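Local coordinates for universal stress protein MJ0577 (Methanocaldococcus jannaschii, PDB 1MJH) that binds ATP together with one manganese ion per subunit, as a homodimer of the universal stress protein A family, at residues L39-E44 and H109-K114; K100-V105 and E117-D122; E136-S141 and V157-S162. All blocks are in the same frame, centred on the assembly; numbering follows the deposited sequence.

Interactions 1 and 2 are neighbours, with centres about 9 Å apart. Both join helix 108-118, interaction 2 at its C-terminal end, to adjacent strands of the parallel sheet, which are probably joined by hydrogen bonds from I42 N to V104 O (2.7 Å) and from H40 N to I102 O (3.0 Å). Interaction 1 is buried and holds the adenine. Interaction 2 lies at the surface, with the side chain of I102 about 10 Å from the ATP. Interaction 3 is centred about 20 Å from interaction 1 and does not touch it; the nucleotide spans the two, base at 39-44 and gamma phosphate at 136-141. Interactions 2 and 3 sit on opposite sides of the chain's centre, about 24 Å apart.

Interaction 1 (L39-E44 and H109-K114); sequences LHVIDE and HEEIVK. With ATP (adenosine-5'-triphosphate), chain F.
V41 reads the adenine with its backbone while its side chain packs on the CB of a glutamate whose carboxylate turns away. The V41 amide donates to ATP N1 (3.0 Å, N-H...N 161°), and the V41 carbonyl takes the amino group N6 at 2.9 Å in an almost straight bond (174°), so one residue pairs with two neighbouring polar atoms of the base. On the helix side, V41 CG2 meets E111 CB at 3.8 Å, the two side chains crossing at about a right angle. E111 then bends at its second torsion (chi2 -76°), which carries the carboxylate off from the strand. The strand and helix segments run roughly antiparallel, with axes 8.9 Å apart, as befits a Rossmann-like alpha/beta fold in which helix 108-118 lies over strand 35-43 of a parallel sheet. A single conformation of I112 serves both neighbours: CG1 lies beside its backbone N and meets L39 CD2 at 4.0 Å, while CD1, further out, comes within 3.9 Å of ATP N3. Here the base rests against an aliphatic wall that V142 and V146 of helix 141-149 continue around I112. L39 also packs on I102 and V104 of the next strand, and its O stands 3.7 Å from ATP C2. D43, the last residue of the strand, N-caps helix 44-47 and forms a salt bridge with R45.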
loop_
_atom_site.group_PDB
_atom_site.type_symbol
_atom_site.label_atom_id
_atom_site.label_comp_id
_atom_site.label_asym_id
_atom_site.label_seq_id
_atom_site.Cartn_x
_atom_site.Cartn_y
_atom_site.Cartn_z
ATOM N N LEU B 39 6.687 1.540 15.540
ATOM C CA LEU B 39 8.136 1.396 15.416
ATOM C C LEU B 39 8.886 2.619 14.957
ATOM O O LEU B 39 8.475 3.197 13.964
ATOM C CB LEU B 39 8.347 0.240 14.378
ATOM C CG LEU B 39 9.795 0.056 13.956
ATOM C CD1 LEU B 39 10.700 -0.392 15.115
ATOM C CD2 LEU B 39 9.847 -1.046 12.865
ATOM N N HIS B 40 9.956 3.020 15.653
ATOM C CA HIS B 40 10.874 4.029 15.166
ATOM C C HIS B 40 12.291 3.464 15.114
ATOM O O HIS B 40 12.684 2.759 16.077
ATOM C CB HIS B 40 10.842 5.332 16.031
ATOM C CG HIS B 40 11.828 6.325 15.491
ATOM N ND1 HIS B 40 12.989 6.750 16.069
ATOM C CD2 HIS B 40 11.803 7.004 14.349
ATOM C CE1 HIS B 40 13.603 7.645 15.289
ATOM N NE2 HIS B 40 12.878 7.824 14.188
ATOM N N VAL B 41 12.943 3.684 13.978
ATOM C CA VAL B 41 14.320 3.209 13.819
ATOM C C VAL B 41 15.244 4.407 13.877
ATOM O O VAL B 41 15.262 5.308 13.031
ATOM C CB VAL B 41 14.593 2.485 12.479
ATOM C CG1 VAL B 41 16.027 1.963 12.351
ATOM C CG2 VAL B 41 13.634 1.316 12.385
ATOM N N ILE B 42 16.194 4.330 14.847
ATOM C CA ILE B 42 17.310 5.276 14.801
ATOM C C ILE B 42 18.346 4.860 13.769
ATOM O O ILE B 42 18.907 3.759 13.879
ATOM C CB ILE B 42 18.047 5.315 16.175
ATOM C CG1 ILE B 42 17.016 5.578 17.262
ATOM C CG2 ILE B 42 19.155 6.355 16.174
ATOM C CD1 ILE B 42 16.182 6.809 17.090
ATOM N N ASP B 43 18.553 5.644 12.696
ATOM C CA ASP B 43 19.449 5.232 11.632
ATOM C C ASP B 43 20.886 5.129 12.154
ATOM O O ASP B 43 21.432 6.158 12.566
ATOM C CB ASP B 43 19.357 6.232 10.478
ATOM C CG ASP B 43 20.045 5.724 9.223
ATOM O OD1 ASP B 43 20.977 4.901 9.355
ATOM O OD2 ASP B 43 19.645 6.133 8.120
ATOM N N GLU B 44 21.466 3.946 12.113
ATOM C CA GLU B 44 22.856 3.772 12.532
ATOM C C GLU B 44 23.870 4.386 11.570
ATOM O O GLU B 44 25.004 4.644 11.988
ATOM C CB GLU B 44 23.213 2.276 12.608
ATOM C CG GLU B 44 23.206 1.664 11.206
ATOM C CD GLU B 44 23.589 0.203 11.178
ATOM O OE1 GLU B 44 23.053 -0.567 12.006
ATOM O OE2 GLU B 44 24.412 -0.145 10.312
ATOM N N HIS B 109 15.074 0.550 6.654
ATOM C CA HIS B 109 14.279 -0.369 5.833
ATOM C C HIS B 109 14.468 -1.833 6.235
ATOM O O HIS B 109 13.511 -2.595 6.261
ATOM C CB HIS B 109 14.535 -0.188 4.330
ATOM C CG HIS B 109 15.838 -0.754 3.816
ATOM N ND1 HIS B 109 16.984 0.002 3.721
ATOM C CD2 HIS B 109 16.151 -1.989 3.354
ATOM C CE1 HIS B 109 17.980 -0.735 3.220
ATOM N NE2 HIS B 109 17.490 -1.914 3.014
ATOM N N GLU B 110 15.677 -2.154 6.692
ATOM C CA GLU B 110 15.925 -3.547 7.135
ATOM C C GLU B 110 15.197 -3.905 8.395
ATOM O O GLU B 110 14.636 -4.990 8.499
ATOM C CB GLU B 110 17.448 -3.751 7.295
ATOM C CG GLU B 110 18.206 -3.605 5.992
ATOM C CD GLU B 110 19.649 -4.067 5.993
ATOM O OE1 GLU B 110 20.236 -4.297 7.066
ATOM O OE2 GLU B 110 20.250 -4.211 4.904
ATOM N N GLU B 111 15.136 -2.975 9.380
ATOM C CA GLU B 111 14.422 -3.261 10.598
ATOM C C GLU B 111 12.931 -3.332 10.400
ATOM O O GLU B 111 12.230 -4.111 11.069
ATOM C CB GLU B 111 14.754 -2.212 11.699
ATOM C CG GLU B 111 16.229 -2.252 12.103
ATOM C CD GLU B 111 16.493 -3.462 12.991
ATOM O OE1 GLU B 111 15.586 -4.065 13.573
ATOM O OE2 GLU B 111 17.702 -3.770 13.057
ATOM N N ILE B 112 12.369 -2.482 9.501
ATOM C CA ILE B 112 10.919 -2.572 9.269
ATOM C C ILE B 112 10.550 -3.927 8.704
ATOM O O ILE B 112 9.597 -4.559 9.129
ATOM C CB ILE B 112 10.481 -1.427 8.340
ATOM C CG1 ILE B 112 10.733 -0.088 9.056
ATOM C CG2 ILE B 112 9.016 -1.572 7.902
ATOM C CD1 ILE B 112 10.605 1.132 8.094
ATOM N N VAL B 113 11.383 -4.382 7.721
ATOM C CA VAL B 113 11.095 -5.690 7.117
ATOM C C VAL B 113 11.231 -6.815 8.146
ATOM O O VAL B 113 10.384 -7.697 8.203
ATOM C CB VAL B 113 12.051 -5.916 5.936
ATOM C CG1 VAL B 113 11.951 -7.342 5.384
ATOM C CG2 VAL B 113 11.675 -4.931 4.798
ATOM N N LYS B 114 12.278 -6.757 8.950
ATOM C CA LYS B 114 12.525 -7.812 9.942
ATOM C C LYS B 114 11.426 -7.892 10.989
ATOM O O LYS B 114 10.924 -8.960 11.367
ATOM C CB LYS B 114 13.904 -7.560 10.559
ATOM C CG LYS B 114 14.171 -8.305 11.843
ATOM C CD LYS B 114 15.603 -8.039 12.324
ATOM C CE LYS B 114 15.614 -8.196 13.843
ATOM N NZ LYS B 114 16.937 -7.861 14.439
HETATM P PG ATP F . 14.835 9.283 1.917
HETATM O O1G ATP F . 14.987 8.213 0.891
HETATM O O2G ATP F . 15.031 8.712 3.208
HETATM O O3G ATP F . 15.726 10.430 1.687
HETATM P PB ATP F . 12.149 10.297 2.601
HETATM O O1B ATP F . 11.422 11.396 1.952
HETATM O O2B ATP F . 12.637 10.708 3.922
HETATM O O3B ATP F . 13.309 9.796 1.663
HETATM P PA ATP F . 11.200 7.634 3.548
HETATM O O1A ATP F . 11.274 6.576 2.571
HETATM O O2A ATP F . 12.197 7.675 4.563
HETATM O O3A ATP F . 11.157 9.054 2.724
HETATM O "O5'" ATP F . 9.848 7.782 4.347
HETATM C "C5'" ATP F . 8.762 6.897 3.971
HETATM C "C4'" ATP F . 8.122 6.333 5.226
HETATM O "O4'" ATP F . 9.083 5.365 5.809
HETATM C "C3'" ATP F . 7.854 7.297 6.371
HETATM O "O3'" ATP F . 6.648 8.053 6.197
HETATM C "C2'" ATP F . 7.799 6.307 7.561
HETATM O "O2'" ATP F . 6.513 5.654 7.567
HETATM C "C1'" ATP F . 8.940 5.327 7.183
HETATM N N9 ATP F . 10.209 5.632 7.830
HETATM C C8 ATP F . 11.268 6.324 7.355
HETATM N N7 ATP F . 12.304 6.347 8.172
HETATM C C5 ATP F . 11.893 5.694 9.236
HETATM C C6 ATP F . 12.553 5.405 10.419
HETATM N N6 ATP F . 13.797 5.834 10.633
HETATM N N1 ATP F . 11.878 4.706 11.327
HETATM C C2 ATP F . 10.605 4.253 11.088
HETATM N N3 ATP F . 9.888 4.475 9.972
HETATM C C4 ATP F . 10.621 5.231 9.123
#

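Interaction 2 (K100-V105 and E117-D122); sequences KDIIVV and EDEGVD
K100 reaches out from the edge of the sheet to meet E119 in a salt bridge, NZ to OE2 2.7 Å. The lysine is stretched to its full length: every torsion is close to 180°, beginning with CG opposite the backbone N (chi1 180°), so the ammonium stands as far from the strand as the chain allows. E119 does the reverse. It folds at its second torsion (chi2 -79°), bringing the carboxylate round to meet the lysine, and the two side chains cross at about a right angle. OE2 accepts with its syn lone pair, on the side of its other oxygen; OE1 lies further from NZ, at 3.6 Å. The methylenes of K100 take part as well, with CE 3.5 Å from OE2, so the aliphatic stem runs close by the acid before the charge is reached. I102, two residues on along the strand, and E119 approach each other from opposite directions, with I102 CD1 4.0 Å from E119 OE2, an apolar neighbour to the same oxygen. At the end of a helix the negative charge of E119 is probably unfavourable, and the lysine is likely to offset it. The chain leaves helix 108-118 here through a Schellman motif: G120, with positive phi, sends its N back to E117 O at 3.2 Å, while E119 O takes K7 NZ. The bridge thus ties strand 98-106 to the far end of the helix that follows it, within the beta-alpha-beta crossover to strand 123-127 in a Rossmann-like sheet.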
loop_
_atom_site.group_PDB
_atom_site.type_symbol
_atom_site.label_atom_id
_atom_site.label_comp_id
_atom_site.label_asym_id
_atom_site.label_seq_id
_atom_site.Cartn_x
_atom_site.Cartn_y
_atom_site.Cartn_z
ATOM N N LYS B 100 2.259 -1.963 20.918
ATOM C CA LYS B 100 3.589 -2.379 21.305
ATOM C C LYS B 100 4.571 -1.390 20.682
ATOM O O LYS B 100 4.798 -1.415 19.459
ATOM C CB LYS B 100 3.945 -3.767 20.784
ATOM C CG LYS B 100 5.357 -4.204 21.184
ATOM C CD LYS B 100 5.669 -5.655 20.811
ATOM C CE LYS B 100 7.098 -6.022 21.177
ATOM N NZ LYS B 100 7.436 -7.440 20.808
ATOM N N ASP B 101 5.172 -0.562 21.553
ATOM C CA ASP B 101 6.103 0.434 20.994
ATOM C C ASP B 101 7.538 -0.045 20.993
ATOM O O ASP B 101 8.069 -0.627 21.971
ATOM C CB ASP B 101 5.966 1.760 21.743
ATOM C CG ASP B 101 6.064 1.582 23.254
ATOM O OD1 ASP B 101 5.432 0.680 23.810
ATOM O OD2 ASP B 101 6.772 2.399 23.873
ATOM N N ILE B 102 8.224 0.074 19.870
ATOM C CA ILE B 102 9.618 -0.310 19.690
ATOM C C ILE B 102 10.501 0.788 19.144
ATOM O O ILE B 102 10.202 1.440 18.133
ATOM C CB ILE B 102 9.680 -1.514 18.691
ATOM C CG1 ILE B 102 8.833 -2.684 19.191
ATOM C CG2 ILE B 102 11.120 -1.920 18.400
ATOM C CD1 ILE B 102 8.640 -3.796 18.152
ATOM N N ILE B 103 11.650 1.048 19.774
ATOM C CA ILE B 103 12.682 1.925 19.302
ATOM C C ILE B 103 13.943 1.075 19.136
ATOM O O ILE B 103 14.311 0.359 20.069
ATOM C CB ILE B 103 13.021 3.134 20.174
ATOM C CG1 ILE B 103 11.770 4.005 20.355
ATOM C CG2 ILE B 103 14.190 3.933 19.624
ATOM C CD1 ILE B 103 11.930 4.999 21.490
ATOM N N VAL B 104 14.521 1.084 17.947
ATOM C CA VAL B 104 15.691 0.254 17.714
ATOM C C VAL B 104 16.707 1.011 16.879
ATOM O O VAL B 104 16.320 1.891 16.097
ATOM C CB VAL B 104 15.264 -1.058 17.046
ATOM C CG1 VAL B 104 14.655 -0.752 15.669
ATOM C CG2 VAL B 104 16.383 -2.085 16.916
ATOM N N VAL B 105 17.989 0.794 17.139
ATOM C CA VAL B 105 19.043 1.445 16.352
ATOM C C VAL B 105 19.365 0.499 15.200
ATOM O O VAL B 105 19.606 -0.700 15.401
ATOM C CB VAL B 105 20.346 1.734 17.154
ATOM C CG1 VAL B 105 21.414 2.332 16.229
ATOM C CG2 VAL B 105 20.121 2.698 18.306
ATOM N N GLU B 117 8.061 -9.196 9.835
ATOM C CA GLU B 117 8.057 -10.677 9.844
ATOM C C GLU B 117 8.071 -11.258 11.266
ATOM O O GLU B 117 7.221 -12.137 11.575
ATOM C CB GLU B 117 9.366 -11.034 9.093
ATOM C CG GLU B 117 9.759 -12.522 9.166
ATOM C CD GLU B 117 8.789 -13.461 8.504
ATOM O OE1 GLU B 117 8.058 -13.085 7.557
ATOM O OE2 GLU B 117 8.728 -14.674 8.888
ATOM N N ASP B 118 8.856 -10.654 12.163
ATOM C CA ASP B 118 8.982 -11.251 13.533
ATOM C C ASP B 118 7.689 -11.144 14.308
ATOM O O ASP B 118 7.289 -12.051 15.080
ATOM C CB ASP B 118 10.177 -10.605 14.224
ATOM C CG ASP B 118 11.543 -11.023 13.736
ATOM O OD1 ASP B 118 11.678 -11.884 12.844
ATOM O OD2 ASP B 118 12.619 -10.557 14.172
ATOM N N GLU B 119 6.994 -9.989 14.180
ATOM C CA GLU B 119 5.724 -9.771 14.866
ATOM C C GLU B 119 4.510 -10.395 14.205
ATOM O O GLU B 119 3.358 -10.365 14.662
ATOM C CB GLU B 119 5.540 -8.242 15.125
ATOM C CG GLU B 119 6.701 -7.640 15.935
ATOM C CD GLU B 119 6.611 -7.930 17.437
ATOM O OE1 GLU B 119 5.579 -8.391 17.924
ATOM O OE2 GLU B 119 7.596 -7.676 18.135
ATOM N N GLY B 120 4.603 -10.985 13.006
ATOM C CA GLY B 120 3.493 -11.576 12.288
ATOM C C GLY B 120 2.376 -10.595 11.943
ATOM O O GLY B 120 1.178 -10.885 12.073
ATOM N N VAL B 121 2.761 -9.418 11.436
ATOM C CA VAL B 121 1.699 -8.441 11.142
ATOM C C VAL B 121 0.907 -8.805 9.902
ATOM O O VAL B 121 1.449 -9.496 9.051
ATOM C CB VAL B 121 2.276 -7.010 11.066
ATOM C CG1 VAL B 121 3.164 -6.716 12.273
ATOM C CG2 VAL B 121 3.051 -6.751 9.791
ATOM N N ASP B 122 -0.278 -8.268 9.744
ATOM C CA ASP B 122 -1.171 -8.410 8.601
ATOM C C ASP B 122 -0.982 -7.297 7.540
ATOM O O ASP B 122 -1.426 -7.505 6.407
ATOM C CB ASP B 122 -2.610 -8.381 9.115
ATOM C CG ASP B 122 -2.884 -9.549 10.079
ATOM O OD1 ASP B 122 -2.801 -10.701 9.583
ATOM O OD2 ASP B 122 -3.161 -9.369 11.291
#

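Interaction 3 (E136-S141 and V157-S162); sequences EILLGS and VKRKNS. With ATP (adenosine-5'-triphosphate), chain F.
The guanidinium of R159 stands obliquely against I137 O, its NH1 3.2 Å and its NH2 3.3 Å away. This is one point in a wider set of polar contacts: NH1 donates to N133 OD1 and L134 O, NH2 to K135 O, and I137 O itself accepts from H129 NE2. The arginine reaches the loop because CG sits between the backbone N and carbonyl carbon (chi1 60°) and the chain then runs straight out to NE. With a leucine in place of R159, the L134 and K135 carbonyls and the N133 side chain would probably lose these donors, leaving the loop freer to shift.

A water links the two segments, donating to L138 O at 2.7 Å and accepting from K158 NZ at 2.8 Å. The same ammonium also donates to S150 O and I147 O of the second subunit, so the bridge sits at the dimer interface. Van der Waals contact is slight: the L138 methyl CD2 lies 4.0 Å from R159 NH2, and L138 also packs on K148 of the second subunit.

ATP O1G is gripped twice by S141, from its N (3.0 Å, 158°) and from its OG (2.7 Å), at the start of helix 141-149, whose N-terminal end probably favours the phosphate's charge. G140 C, at the N-cap residue, comes within 3.2 Å of ATP O1A, and a side chain here would probably run into ATP O3A. Together with G127 and G130, G140 and S141 fit the G-2X-G-9X-G(S/T) phosphate-binding motif of ATP-binding universal stress proteins.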
loop_
_atom_site.group_PDB
_atom_site.type_symbol
_atom_site.label_atom_id
_atom_site.label_comp_id
_atom_site.label_asym_id
_atom_site.label_seq_id
_atom_site.Cartn_x
_atom_site.Cartn_y
_atom_site.Cartn_z
ATOM N N GLU B 136 11.348 16.418 -6.083
ATOM C CA GLU B 136 11.614 15.647 -7.280
ATOM C C GLU B 136 11.580 14.144 -7.011
ATOM O O GLU B 136 11.520 13.415 -7.983
ATOM C CB GLU B 136 12.976 16.001 -7.923
ATOM C CG GLU B 136 14.126 15.703 -6.964
ATOM C CD GLU B 136 15.480 16.170 -7.464
ATOM O OE1 GLU B 136 15.845 15.732 -8.571
ATOM O OE2 GLU B 136 16.150 16.942 -6.743
ATOM N N ILE B 137 11.662 13.736 -5.744
ATOM C CA ILE B 137 11.672 12.306 -5.434
ATOM C C ILE B 137 10.201 11.856 -5.312
ATOM O O ILE B 137 9.457 12.504 -4.581
ATOM C CB ILE B 137 12.422 12.035 -4.120
ATOM C CG1 ILE B 137 13.921 12.315 -4.189
ATOM C CG2 ILE B 137 12.154 10.591 -3.628
ATOM C CD1 ILE B 137 14.707 11.377 -5.101
ATOM N N LEU B 138 9.845 10.834 -6.112
ATOM C CA LEU B 138 8.435 10.418 -6.123
ATOM C C LEU B 138 8.105 9.246 -5.207
ATOM O O LEU B 138 6.908 9.029 -4.931
ATOM C CB LEU B 138 7.964 10.056 -7.562
ATOM C CG LEU B 138 8.328 11.183 -8.560
ATOM C CD1 LEU B 138 7.836 10.757 -9.962
ATOM C CD2 LEU B 138 7.625 12.496 -8.204
ATOM N N LEU B 139 9.135 8.710 -4.552
ATOM C CA LEU B 139 8.861 7.659 -3.542
ATOM C C LEU B 139 10.141 7.558 -2.711
ATOM O O LEU B 139 11.232 7.433 -3.283
ATOM C CB LEU B 139 8.588 6.328 -4.214
ATOM C CG LEU B 139 8.329 5.143 -3.257
ATOM C CD1 LEU B 139 7.071 5.358 -2.425
ATOM C CD2 LEU B 139 8.149 3.913 -4.130
ATOM N N GLY B 140 9.960 7.657 -1.403
ATOM C CA GLY B 140 11.146 7.634 -0.497
ATOM C C GLY B 140 11.805 6.239 -0.587
ATOM O O GLY B 140 11.116 5.275 -0.860
ATOM N N SER B 141 13.084 6.188 -0.222
ATOM C CA SER B 141 13.872 4.976 -0.294
ATOM C C SER B 141 13.493 3.974 0.788
ATOM O O SER B 141 13.595 2.779 0.458
ATOM C CB SER B 141 15.391 5.260 -0.217
ATOM O OG SER B 141 15.749 5.631 1.088
ATOM N N VAL B 157 0.742 5.718 2.050
ATOM C CA VAL B 157 -0.072 6.919 2.176
ATOM C C VAL B 157 0.739 8.090 1.600
ATOM O O VAL B 157 1.863 8.312 2.070
ATOM C CB VAL B 157 -0.361 7.185 3.653
ATOM C CG1 VAL B 157 -1.204 8.464 3.847
ATOM C CG2 VAL B 157 -1.198 6.037 4.265
ATOM N N LYS B 158 0.169 8.807 0.647
ATOM C CA LYS B 158 1.032 9.800 -0.046
ATOM C C LYS B 158 1.186 11.092 0.736
ATOM O O LYS B 158 0.374 11.502 1.564
ATOM C CB LYS B 158 0.414 10.195 -1.419
ATOM C CG LYS B 158 0.145 8.971 -2.319
ATOM C CD LYS B 158 1.381 8.215 -2.680
ATOM C CE LYS B 158 2.612 8.962 -3.210
ATOM N NZ LYS B 158 2.308 9.592 -4.573
ATOM N N ARG B 159 2.282 11.776 0.405
ATOM C CA ARG B 159 2.572 13.076 1.039
ATOM C C ARG B 159 1.552 14.125 0.607
ATOM O O ARG B 159 0.788 13.913 -0.297
ATOM C CB ARG B 159 3.970 13.526 0.576
ATOM C CG ARG B 159 4.048 13.677 -0.957
ATOM C CD ARG B 159 5.447 14.169 -1.378
ATOM N NE ARG B 159 5.562 14.214 -2.852
ATOM C CZ ARG B 159 6.733 14.461 -3.465
ATOM N NH1 ARG B 159 7.862 14.629 -2.780
ATOM N NH2 ARG B 159 6.821 14.487 -4.790
ATOM N N LYS B 160 1.567 15.251 1.342
ATOM C CA LYS B 160 0.636 16.334 0.926
ATOM C C LYS B 160 0.874 16.730 -0.518
ATOM O O LYS B 160 1.971 16.702 -1.024
ATOM C CB LYS B 160 0.877 17.551 1.838
ATOM C CG LYS B 160 0.324 17.422 3.237
ATOM C CD LYS B 160 0.759 18.648 4.079
ATOM C CE LYS B 160 0.461 18.351 5.543
ATOM N NZ LYS B 160 -0.933 17.860 5.736
ATOM N N ASN B 161 -0.203 17.258 -1.140
ATOM C CA ASN B 161 -0.132 17.723 -2.523
ATOM C C ASN B 161 0.554 19.098 -2.540
ATOM O O ASN B 161 0.418 19.873 -1.581
ATOM C CB ASN B 161 -1.530 17.863 -3.107
ATOM C CG ASN B 161 -2.318 16.579 -3.157
ATOM O OD1 ASN B 161 -3.490 16.513 -2.756
ATOM N ND2 ASN B 161 -1.644 15.559 -3.674
ATOM N N SER B 162 1.441 19.296 -3.494
ATOM C CA SER B 162 2.379 20.420 -3.519
ATOM C C SER B 162 2.726 20.990 -2.147
ATOM O O SER B 162 3.083 22.201 -2.020
ATOM C CB SER B 162 1.910 21.452 -4.548
ATOM O OG SER B 162 1.645 20.784 -5.781
ATOM O OXT SER B 162 3.320 20.200 -1.344
HETATM P PG ATP F . 14.835 9.283 1.917
HETATM O O1G ATP F . 14.987 8.213 0.891
HETATM O O2G ATP F . 15.031 8.712 3.208
HETATM O O3G ATP F . 15.726 10.430 1.687
HETATM P PB ATP F . 12.149 10.297 2.601
HETATM O O1B ATP F . 11.422 11.396 1.952
HETATM O O2B ATP F . 12.637 10.708 3.922
HETATM O O3B ATP F . 13.309 9.796 1.663
HETATM P PA ATP F . 11.200 7.634 3.548
HETATM O O1A ATP F . 11.274 6.576 2.571
HETATM O O2A ATP F . 12.197 7.675 4.563
HETATM O O3A ATP F . 11.157 9.054 2.724
HETATM O "O5'" ATP F . 9.848 7.782 4.347
HETATM C "C5'" ATP F . 8.762 6.897 3.971
HETATM C "C4'" ATP F . 8.122 6.333 5.226
HETATM O "O4'" ATP F . 9.083 5.365 5.809
HETATM C "C3'" ATP F . 7.854 7.297 6.371
HETATM O "O3'" ATP F . 6.648 8.053 6.197
HETATM C "C2'" ATP F . 7.799 6.307 7.561
HETATM O "O2'" ATP F . 6.513 5.654 7.567
HETATM C "C1'" ATP F . 8.940 5.327 7.183
HETATM N N9 ATP F . 10.209 5.632 7.830
HETATM C C8 ATP F . 11.268 6.324 7.355
HETATM N N7 ATP F . 12.304 6.347 8.172
HETATM C C5 ATP F . 11.893 5.694 9.236
HETATM C C6 ATP F . 12.553 5.405 10.419
HETATM N N6 ATP F . 13.797 5.834 10.633
HETATM N N1 ATP F . 11.878 4.706 11.327
HETATM C C2 ATP F . 10.605 4.253 11.088
HETATM N N3 ATP F . 9.888 4.475 9.972
HETATM C C4 ATP F . 10.621 5.231 9.123
HETATM O O HOH W 1 4.746 10.551 -5.661
#